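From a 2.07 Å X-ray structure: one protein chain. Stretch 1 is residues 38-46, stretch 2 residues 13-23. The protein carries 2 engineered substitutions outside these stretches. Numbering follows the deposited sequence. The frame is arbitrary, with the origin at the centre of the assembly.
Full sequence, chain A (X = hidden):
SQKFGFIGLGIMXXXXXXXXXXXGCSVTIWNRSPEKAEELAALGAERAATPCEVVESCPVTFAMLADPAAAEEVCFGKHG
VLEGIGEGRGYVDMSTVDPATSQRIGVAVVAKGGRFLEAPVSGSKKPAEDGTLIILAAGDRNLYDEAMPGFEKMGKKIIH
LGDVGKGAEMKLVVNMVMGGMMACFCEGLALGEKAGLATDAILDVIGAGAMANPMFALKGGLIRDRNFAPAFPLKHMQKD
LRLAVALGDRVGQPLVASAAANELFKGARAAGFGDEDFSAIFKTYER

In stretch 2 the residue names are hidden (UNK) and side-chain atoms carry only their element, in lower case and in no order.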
# COMPACT_ATOMS: atom_id res chain seq x y z
N GLU A 38 -37.01 -17.52 15.74
CA GLU A 38 -38.47 -17.64 15.62
C GLU A 38 -38.92 -18.41 14.37
O GLU A 38 -39.85 -19.21 14.44
CB GLU A 38 -39.15 -16.26 15.70
CG GLU A 38 -38.96 -15.60 17.05
CD GLU A 38 -39.35 -14.12 17.08
OE1 GLU A 38 -39.97 -13.64 16.12
OE2 GLU A 38 -39.03 -13.45 18.09
N GLU A 39 -38.26 -18.17 13.24
CA GLU A 39 -38.69 -18.80 12.00
C GLU A 39 -38.41 -20.29 12.07
O GLU A 39 -39.26 -21.12 11.73
CB GLU A 39 -37.98 -18.17 10.81
CG GLU A 39 -38.39 -18.76 9.47
CD GLU A 39 -37.74 -18.05 8.29
OE1 GLU A 39 -37.14 -16.97 8.50
OE2 GLU A 39 -37.83 -18.57 7.16
N LEU A 40 -37.23 -20.65 12.54
CA LEU A 40 -36.92 -22.06 12.74
C LEU A 40 -37.84 -22.71 13.77
O LEU A 40 -38.27 -23.84 13.60
CB LEU A 40 -35.47 -22.24 13.16
CG LEU A 40 -34.45 -22.03 12.04
CD1 LEU A 40 -33.14 -21.59 12.66
CD2 LEU A 40 -34.28 -23.30 11.24
N ALA A 41 -38.14 -21.99 14.86
CA ALA A 41 -39.01 -22.55 15.89
C ALA A 41 -40.37 -22.97 15.30
O ALA A 41 -40.90 -24.03 15.61
CB ALA A 41 -39.21 -21.57 17.03
N ALA A 42 -40.93 -22.12 14.43
CA ALA A 42 -42.23 -22.43 13.85
C ALA A 42 -42.08 -23.57 12.87
O ALA A 42 -43.05 -24.23 12.53
CB ALA A 42 -42.81 -21.21 13.16
N LEU A 43 -40.85 -23.82 12.43
CA LEU A 43 -40.62 -24.94 11.51
C LEU A 43 -40.39 -26.25 12.26
O LEU A 43 -40.09 -27.27 11.64
CB LEU A 43 -39.45 -24.65 10.58
CG LEU A 43 -39.73 -23.77 9.36
CD1 LEU A 43 -38.42 -23.45 8.66
CD2 LEU A 43 -40.70 -24.46 8.40
N GLY A 44 -40.52 -26.20 13.59
CA GLY A 44 -40.38 -27.39 14.41
C GLY A 44 -39.09 -27.49 15.21
O GLY A 44 -38.95 -28.38 16.06
N ALA A 45 -38.12 -26.61 14.94
CA ALA A 45 -36.86 -26.62 15.68
C ALA A 45 -37.13 -26.34 17.14
O ALA A 45 -38.07 -25.60 17.48
CB ALA A 45 -35.89 -25.58 15.13
N GLU A 46 -36.30 -26.90 18.01
CA GLU A 46 -36.45 -26.72 19.46
C GLU A 46 -35.53 -25.62 20.01
O GLU A 46 -34.32 -25.62 19.74
CB GLU A 46 -36.14 -28.05 20.16
CG GLU A 46 -36.16 -27.99 21.68
CD GLU A 46 -35.72 -29.30 22.33
OE1 GLU A 46 -35.34 -30.23 21.60
OE2 GLU A 46 -35.74 -29.39 23.58
N UNK A 13 -25.86 -19.01 9.47
CA UNK A 13 -26.36 -20.03 10.38
C UNK A 13 -27.86 -20.31 10.23
O UNK A 13 -28.28 -21.46 10.24
N UNK A 14 -28.67 -19.27 10.07
CA UNK A 14 -30.11 -19.47 10.00
C UNK A 14 -30.45 -20.27 8.74
O UNK A 14 -31.28 -21.18 8.76
o UNK A 14 -30.51 -17.31 8.95
c UNK A 14 -30.87 -18.13 10.04
N UNK A 15 -29.76 -19.94 7.65
CA UNK A 15 -29.97 -20.63 6.39
C UNK A 15 -29.47 -22.07 6.47
O UNK A 15 -30.13 -23.00 5.98
c UNK A 15 -29.28 -19.89 5.24
N UNK A 16 -28.31 -22.27 7.08
CA UNK A 16 -27.78 -23.62 7.25
C UNK A 16 -28.70 -24.48 8.14
O UNK A 16 -29.01 -25.62 7.81
s UNK A 16 -23.91 -22.26 7.67
c UNK A 16 -25.39 -22.86 6.85
c UNK A 16 -22.97 -23.78 7.76
c UNK A 16 -26.36 -23.56 7.81
N UNK A 17 -29.16 -23.91 9.25
CA UNK A 17 -30.02 -24.65 10.18
C UNK A 17 -31.36 -25.04 9.55
O UNK A 17 -31.89 -26.13 9.81
c UNK A 17 -30.24 -23.83 11.48
N UNK A 18 -31.89 -24.15 8.71
CA UNK A 18 -33.16 -24.38 8.01
C UNK A 18 -33.04 -25.58 7.10
O UNK A 18 -34.00 -26.35 6.96
c UNK A 18 -35.09 -20.20 6.74
c UNK A 18 -33.50 -23.18 7.13
c UNK A 18 -34.92 -22.66 7.28
n UNK A 18 -34.89 -18.81 7.24
c UNK A 18 -34.91 -21.24 7.84
N UNK A 19 -31.89 -25.71 6.45
CA UNK A 19 -31.60 -26.86 5.60
C UNK A 19 -31.60 -28.17 6.40
O UNK A 19 -32.12 -29.19 5.94
n UNK A 19 -29.45 -25.12 3.08
c UNK A 19 -30.31 -26.65 4.79
o UNK A 19 -31.65 -25.57 3.14
c UNK A 19 -30.52 -25.73 3.59
N UNK A 20 -31.04 -28.15 7.60
CA UNK A 20 -31.10 -29.33 8.46
C UNK A 20 -32.56 -29.60 8.84
O UNK A 20 -33.02 -30.74 8.78
c UNK A 20 -30.24 -29.16 9.72
c UNK A 20 -28.72 -29.00 9.52
c UNK A 20 -28.01 -28.77 10.86
c UNK A 20 -28.12 -30.20 8.81
N UNK A 21 -33.29 -28.56 9.22
CA UNK A 21 -34.71 -28.74 9.53
C UNK A 21 -35.52 -29.21 8.30
O UNK A 21 -36.34 -30.13 8.41
c UNK A 21 -35.33 -27.47 10.15
c UNK A 21 -36.84 -27.67 10.36
c UNK A 21 -34.63 -27.14 11.48
N UNK A 22 -35.30 -28.60 7.14
CA UNK A 22 -36.01 -29.04 5.94
C UNK A 22 -35.70 -30.50 5.60
O UNK A 22 -36.52 -31.19 5.00
c UNK A 22 -36.82 -27.25 4.27
n UNK A 22 -37.54 -24.25 3.83
c UNK A 22 -35.68 -28.16 4.73
c UNK A 22 -37.24 -26.24 5.34
c UNK A 22 -36.79 -24.82 4.98
N UNK A 23 -34.51 -30.96 5.96
CA UNK A 23 -34.07 -32.32 5.66
C UNK A 23 -34.63 -33.34 6.62
O UNK A 23 -34.32 -34.53 6.54
c UNK A 23 -32.54 -32.39 5.67
O HOH W 1 -34.68 -17.88 9.88

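Position 13 has no side-chain atom beyond its backbone and touches nothing on stretch 1. It is glycine, G13. Its O accepts a helical hydrogen bond from the N of position 17.

Position 14 carries one carbon and then one oxygen. That is a hydroxymethyl group, so the residue is serine, S14. Its chi1 is p. The backbone O of S14 lies 4.3 Å from L40 CD1, and the hydroxyl is hydrogen-bonded elsewhere in the structure.

Position 15 has a single carbon, which points away from stretch 1. It is alanine, A15.

Position 16 has an unbranched chain of two carbons, a sulfur and a last carbon. The thioether identifies methionine, M16. It is buried, and its side chain does not reach stretch 1.

Position 17 has one carbon, directed toward stretch 1. The carbon packs against L40. This is alanine, A17. Its CB lies 3.8 Å from L40 CD1. With no further side-chain atoms here, the leucine methyl packs directly on CB.

Position 18 has four carbons in a row ending in nitrogen. The nitrogen lies 3.0 Å from E39 OE2. The residue is lysine, K18. Its first three chi angles are off the usual wells. The CA-to-CB bond points sideways, but the end of the chain comes nearer. K18 NZ forms a salt bridge with E39 OE2, including a weak hydrogen bond. Along the way, K18 CG lies 3.8 Å from L43 CD1, and K18 CD lies 4.0 Å from L40 CD2.

Position 19 has two carbons, the second carrying one oxygen and one nitrogen. This short amide is asparagine, N19. Its CA-to-CB bond points away from stretch 1, and its ND2 is hydrogen-bonded elsewhere in the structure.

Position 20 has four carbons, forked at the second. It is leucine, L20. It is buried, but its side chain does not reach stretch 1.

Position 21 has one carbon carrying two more. One outer carbon meets L43 and the other meets L40 and A45. Branching at the first carbon, with three in all, gives valine, V21. V21 CG1 lies 3.5 Å from L43 O and 4.0 Å from L43 CB. V21 CG2 lies 3.9 Å from L40 CD2 and 4.2 Å from A45 CB.

Position 22 again has four carbons in a row ending in nitrogen. The chain passes near the end of L43. It is lysine, K22. Its contact is aliphatic: K22 CE lies 4.3 Å from L43 CD1.

Position 23 has one carbon and is out of reach of stretch 1. It is alanine, A23, just past the helix.

The two helices run nearly parallel, at 3°, with axes 10.4 Å apart at closest approach. L40 is the knob, seated among S14, A17, K18 and V21. After its helix, stretch 1 turns at G44 in a Schellman motif, and A45 returns to meet V21. At the exposed border, the E39–K18 salt bridge is supplemented by water 1. This water accepts from K18 NZ at 2.8 Å and donates weakly to E39 OE1 at 3.0 Å. Around L40 and V21 the contact is apolar, with one charged pair, E39 and K18, beside it.

Stretch 2 13-23: GSAMAKNLVKA
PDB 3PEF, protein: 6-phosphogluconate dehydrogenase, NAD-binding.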